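Local coordinates for protein xyloglucan-specific endo-beta-1,4-glucanase BoGH9A (Bacteroides ovatus, PDB 6DHT) that cleaves the beta-1,4-glucan backbone of xyloglucan internally, releasing xyloglucan oligosaccharides for breakdown, at residues Gly165-Ala169 / Gly170-Lys174; Gln262-Val265 / Thr266-Leu269; Asp153-Ala156 / Gly157-Val160. All coordinates share one frame; numbering follows the deposited sequence.

The three contacts are local turns or caps set around one mixed sheet. Interaction 3 leads into its edge strand 159-160, interaction 1 runs into strand 174-175 at its other edge, and interaction 2 follows strand 259-260 in its middle. Centre-to-centre separations are about 18 Å between interactions 1 and 2, 23 Å between 1 and 3, and 18 Å between 2 and 3; nearest atoms stay about 7 to 9 Å apart, so none touches another. Only interaction 1 lies in the active site: it holds the predicted nucleophile D171, and the side chain of A169 comes to about 3 Å, nearest atoms, from that of E548, the predicted proton donor.

Interaction 1: Gly165-Ala169 / Gly170-Lys174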
# COMPACT_ATOMS: atom_id res chain seq x y z
N GLY A 165 -6.91 -16.21 0.57
CA GLY A 165 -6.17 -15.11 1.16
C GLY A 165 -4.72 -15.04 0.72
O GLY A 165 -4.18 -15.97 0.12
N TRP A 166 -4.10 -13.90 1.01
CA TRP A 166 -2.71 -13.66 0.63
C TRP A 166 -1.72 -13.97 1.75
O TRP A 166 -2.01 -13.72 2.91
CB TRP A 166 -2.48 -12.19 0.26
CG TRP A 166 -3.42 -11.61 -0.75
CD1 TRP A 166 -3.63 -12.05 -2.02
CD2 TRP A 166 -4.23 -10.45 -0.58
NE1 TRP A 166 -4.55 -11.24 -2.66
CE2 TRP A 166 -4.93 -10.24 -1.79
CE3 TRP A 166 -4.43 -9.56 0.47
CZ2 TRP A 166 -5.80 -9.18 -1.97
CZ3 TRP A 166 -5.29 -8.50 0.29
CH2 TRP A 166 -5.96 -8.31 -0.92
N TYR A 167 -0.52 -14.41 1.40
CA TYR A 167 0.60 -14.30 2.30
C TYR A 167 0.78 -12.81 2.63
O TYR A 167 0.71 -11.95 1.75
CB TYR A 167 1.87 -14.81 1.67
CG TYR A 167 1.89 -16.26 1.29
CD1 TYR A 167 1.56 -17.25 2.21
CD2 TYR A 167 2.27 -16.66 0.01
CE1 TYR A 167 1.59 -18.58 1.85
CE2 TYR A 167 2.28 -17.99 -0.36
CZ TYR A 167 1.96 -18.94 0.58
OH TYR A 167 1.97 -20.27 0.23
N ASP A 168 1.04 -12.49 3.89
CA ASP A 168 1.14 -11.10 4.31
C ASP A 168 2.29 -10.34 3.68
O ASP A 168 2.17 -9.14 3.38
CB ASP A 168 1.30 -11.02 5.82
CG ASP A 168 1.00 -9.65 6.37
OD1 ASP A 168 -0.10 -9.12 6.09
OD2 ASP A 168 1.83 -9.12 7.12
N ALA A 169 3.46 -10.97 3.55
CA ALA A 169 4.67 -10.20 3.37
C ALA A 169 5.81 -11.12 3.00
O ALA A 169 5.65 -12.01 2.17
CB ALA A 169 4.96 -9.45 4.68
N GLY A 170 6.98 -10.91 3.62
CA GLY A 170 8.08 -11.82 3.42
C GLY A 170 7.88 -13.16 4.10
O GLY A 170 8.66 -14.09 3.83
N ASP A 171 6.88 -13.25 4.97
CA ASP A 171 6.46 -14.49 5.66
C ASP A 171 5.17 -15.05 5.05
O ASP A 171 4.53 -14.40 4.18
CB ASP A 171 6.27 -14.25 7.16
CG ASP A 171 5.12 -13.34 7.48
OD1 ASP A 171 5.17 -12.17 7.00
OD2 ASP A 171 4.23 -13.78 8.25
N TYR A 172 4.73 -16.21 5.54
CA TYR A 172 3.64 -16.96 4.92
C TYR A 172 2.35 -17.00 5.76
O TYR A 172 1.46 -17.78 5.48
CB TYR A 172 4.12 -18.39 4.65
CG TYR A 172 5.20 -18.58 3.60
CD1 TYR A 172 5.13 -17.95 2.35
CD2 TYR A 172 6.29 -19.42 3.85
CE1 TYR A 172 6.10 -18.17 1.39
CE2 TYR A 172 7.25 -19.63 2.90
CZ TYR A 172 7.19 -19.00 1.67
OH TYR A 172 8.13 -19.19 0.68
N ASN A 173 2.25 -16.14 6.76
CA ASN A 173 1.08 -16.07 7.60
C ASN A 173 0.05 -15.06 7.09
O ASN A 173 0.38 -14.28 6.20
CB ASN A 173 1.55 -15.76 9.02
CG ASN A 173 2.58 -16.78 9.49
OD1 ASN A 173 2.23 -17.94 9.67
ND2 ASN A 173 3.84 -16.37 9.57
N LYS A 174 -1.18 -15.12 7.59
CA LYS A 174 -2.28 -14.32 7.05
C LYS A 174 -2.90 -13.57 8.21
O LYS A 174 -3.31 -14.20 9.19
CB LYS A 174 -3.31 -15.21 6.37
CG LYS A 174 -2.69 -16.12 5.32
CD LYS A 174 -3.68 -16.89 4.50
CE LYS A 174 -4.59 -17.75 5.36
NZ LYS A 174 -5.32 -18.75 4.55
O HOH W 1 3.99 -10.20 8.42
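D168 and D171, first and last residues of the DAGD sequence motif of family 9 glycoside hydrolases, are joined through one water in a compact, buried loop; D171 is the predicted nucleophile. The polar contacts hold the loop and its carboxylates. Backbone N of D168 donates to O of N173 at 3.0 Å and closes the loop. The water donates both its hydrogens, one to OD2 of D168 and one to OD1 of D171, each at 2.7 Å. With its chi1 of 67°, D171 sets CG between its own N and carbonyl carbon, and OD2 takes the ND2 hydrogen of N173 on its anti lone pair at 2.9 Å. OD2 is also hydrogen-bonded to Y175 OH, while OD1 takes the water. D168 is in turn held by N178 at OD1 and by Y333 at OD2, so the water's partner is itself positioned.

The aromatic contact is edge-to-face. The edge of Y172 meets the face of Y167, with CD1 of Y172 3.5 Å above the centre of the Y167 ring and the planes at 56°. The far hydroxyls are tied to H138 (Y167) and to the carbonyl of V249 (Y172).

Further along, K174 bends at chi3 (-57°) on its way to a salt bridge with D140, and its CG rests 3.5 Å from O of W166.

Interaction 2: Gln262-Val265 / Thr266-Leu269; sequences QKSV and TAAL
S264 and A267 approach to 5.2 Å between their CA atoms where the chain leaves the loop after strand 259-260 and winds into helix 265-281, and the first helical bonds follow at once. A268 N donates to S264 O at 3.1 Å, and L269 N to V265 O at 2.9 Å. S264 is the N-cap: its OG accepts the N-H of A267 at 3.0 Å, with an N-H...O angle of 152°. A chi1 of 68°, placing OG between the serine's own N and carbonyl carbon, brings the hydroxyl to that amide. The same OG is hydrogen-bonded to ND1 of H238, so the cap is tied to a neighbouring loop as well as to the helix. With an alanine here, the A267 amide would probably lose its capping acceptor and H238 its hydroxyl partner, so that the first turn would be less firmly ended.

The apolar part lies alongside: V265 and L269, one helical turn apart, run side by side, pointing the same way. CG2 of V265, which stands anti to the valine's backbone N, is 3.9 Å from CD1 of L269, while CG of L269 lies 3.3 Å from V265 O. Both side chains pack on A307 of helix 292-309, and L269 also reaches F342 and A345 of helix 339-353. T266 touches E341, a ligand of a bound calcium ion.

Chemically, the contact divides its work: the serine hydroxyl satisfies an amide that has no preceding helical turn to bond to, and the valine-leucine pair faces the helices packed around it, as in the (alpha/alpha)6 barrel of this family.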
# COMPACT_ATOMS: atom_id res chain seq x y z
N GLN A 262 -6.29 -15.90 19.12
CA GLN A 262 -7.17 -15.01 19.87
C GLN A 262 -7.92 -13.97 19.03
O GLN A 262 -7.31 -13.25 18.24
CB GLN A 262 -6.33 -14.26 20.91
CG GLN A 262 -7.12 -13.38 21.88
CD GLN A 262 -6.34 -12.15 22.34
OE1 GLN A 262 -5.30 -12.26 22.99
NE2 GLN A 262 -6.85 -10.96 21.98
N LYS A 263 -9.22 -13.90 19.23
CA LYS A 263 -10.03 -12.82 18.67
C LYS A 263 -9.57 -11.47 19.21
O LYS A 263 -9.22 -11.35 20.38
CB LYS A 263 -11.50 -13.04 19.04
CG LYS A 263 -12.13 -14.27 18.42
CD LYS A 263 -13.46 -14.58 19.12
CE LYS A 263 -14.15 -15.77 18.50
NZ LYS A 263 -15.07 -16.44 19.48
N SER A 264 -9.55 -10.43 18.36
CA SER A 264 -9.15 -9.10 18.82
C SER A 264 -10.16 -8.06 18.36
O SER A 264 -10.86 -8.26 17.38
CB SER A 264 -7.76 -8.73 18.31
OG SER A 264 -7.79 -8.56 16.90
N VAL A 265 -10.21 -6.95 19.08
CA VAL A 265 -11.17 -5.89 18.78
C VAL A 265 -10.79 -5.23 17.45
O VAL A 265 -11.68 -4.90 16.65
CB VAL A 265 -11.24 -4.86 19.92
CG1 VAL A 265 -9.92 -4.14 20.13
CG2 VAL A 265 -12.36 -3.89 19.70
N THR A 266 -9.50 -5.09 17.20
CA THR A 266 -9.03 -4.46 15.96
C THR A 266 -9.29 -5.37 14.75
O THR A 266 -9.70 -4.91 13.70
CB THR A 266 -7.56 -4.09 16.07
OG1 THR A 266 -6.84 -5.21 16.61
CG2 THR A 266 -7.39 -2.90 16.97
N ALA A 267 -9.07 -6.67 14.90
CA ALA A 267 -9.45 -7.59 13.83
C ALA A 267 -10.93 -7.50 13.50
O ALA A 267 -11.34 -7.46 12.33
CB ALA A 267 -9.06 -9.02 14.18
N ALA A 268 -11.76 -7.51 14.55
CA ALA A 268 -13.18 -7.44 14.36
C ALA A 268 -13.59 -6.15 13.65
O ALA A 268 -14.42 -6.19 12.76
CB ALA A 268 -13.89 -7.55 15.70
N LEU A 269 -12.99 -5.04 14.06
CA LEU A 269 -13.35 -3.75 13.47
C LEU A 269 -12.83 -3.57 12.04
O LEU A 269 -13.55 -3.07 11.18
CB LEU A 269 -12.90 -2.61 14.36
CG LEU A 269 -13.70 -2.53 15.67
CD1 LEU A 269 -13.03 -1.59 16.61
CD2 LEU A 269 -15.12 -2.09 15.40

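Interaction 3: Asp153-Ala156 / Gly157-Val160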
# COMPACT_ATOMS: atom_id res chain seq x y z
N ASP A 153 -18.34 -23.98 21.40
CA ASP A 153 -18.52 -24.96 20.34
C ASP A 153 -17.22 -25.27 19.59
O ASP A 153 -17.22 -26.11 18.69
CB ASP A 153 -19.58 -24.46 19.35
CG ASP A 153 -20.94 -24.26 20.01
OD1 ASP A 153 -21.13 -24.74 21.15
OD2 ASP A 153 -21.81 -23.64 19.37
N ARG A 154 -16.13 -24.59 19.96
CA ARG A 154 -14.84 -24.78 19.31
C ARG A 154 -13.73 -24.85 20.35
O ARG A 154 -13.03 -23.87 20.59
CB ARG A 154 -14.54 -23.64 18.33
CG ARG A 154 -15.39 -23.68 17.08
CD ARG A 154 -15.08 -22.52 16.13
NE ARG A 154 -15.73 -22.75 14.84
CZ ARG A 154 -15.55 -22.00 13.76
NH1 ARG A 154 -14.73 -20.96 13.81
NH2 ARG A 154 -16.18 -22.31 12.64
N PRO A 155 -13.58 -26.02 21.00
CA PRO A 155 -12.50 -26.17 21.97
C PRO A 155 -11.13 -26.21 21.29
O PRO A 155 -11.06 -26.55 20.11
CB PRO A 155 -12.81 -27.51 22.64
CG PRO A 155 -13.69 -28.24 21.66
CD PRO A 155 -14.47 -27.19 20.95
N ALA A 156 -10.09 -25.86 22.03
CA ALA A 156 -8.72 -25.96 21.54
C ALA A 156 -8.51 -27.27 20.81
O ALA A 156 -8.88 -28.34 21.31
CB ALA A 156 -7.76 -25.84 22.69
N GLY A 157 -7.95 -27.19 19.61
CA GLY A 157 -7.68 -28.37 18.81
C GLY A 157 -8.73 -28.69 17.78
O GLY A 157 -8.51 -29.55 16.92
N THR A 158 -9.88 -28.03 17.85
CA THR A 158 -10.89 -28.17 16.81
C THR A 158 -10.26 -27.79 15.47
O THR A 158 -9.48 -26.84 15.41
CB THR A 158 -12.10 -27.24 17.04
OG1 THR A 158 -12.72 -27.57 18.29
CG2 THR A 158 -13.12 -27.39 15.93
N ILE A 159 -10.61 -28.54 14.43
CA ILE A 159 -10.06 -28.32 13.10
C ILE A 159 -11.07 -27.56 12.25
O ILE A 159 -12.24 -27.94 12.16
CB ILE A 159 -9.74 -29.64 12.41
CG1 ILE A 159 -8.66 -30.39 13.19
CG2 ILE A 159 -9.28 -29.40 10.97
CD1 ILE A 159 -8.57 -31.85 12.85
N VAL A 160 -10.59 -26.48 11.64
CA VAL A 160 -11.41 -25.66 10.75
C VAL A 160 -10.70 -25.46 9.42
O VAL A 160 -9.49 -25.63 9.31
CB VAL A 160 -11.72 -24.28 11.37
CG1 VAL A 160 -12.51 -24.44 12.66
CG2 VAL A 160 -10.46 -23.48 11.64
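R154 and V160 meet at about a right angle, the methyl of one lying over the flat end of the other. CG1 of V160 sits 4.0 Å above the centre of the R154 guanidinium plane, and its nearest atom there is CZ. The arginine gets there by an extended chain: CG lies anti to the carbonyl carbon (chi1 -71°), and the chain then stays straight from CG to NE. NH1 is bonded to Y237 OH, which anchors one nitrogen of the polar end, while the side chain also rests on I145 and P231.

P155 and T158 cross obliquely, with OG1 of T158 beside CD of the proline ring, 3.2 Å away. The same OG1 donates to P155 O at 2.7 Å, in the carbonyl plane and on a lone pair. The backbone N of T158 donates to the same oxygen at 2.9 Å. One carbonyl thus takes two hydrogens from one residue, and the threonine hydroxyl reinforces the bond that closes the turn. At the third turn position G157 has a positive phi of 97°; a CB there would come 2.4 Å from A156 O, a clash that glycine avoids.

G157 and T158 are also backbone-bonded to I145, and V160 to V143. The whole is a type II beta turn, P155 to T158, at the protein surface, delivering the chain into edge strand 159-160 antiparallel to strand 143-145.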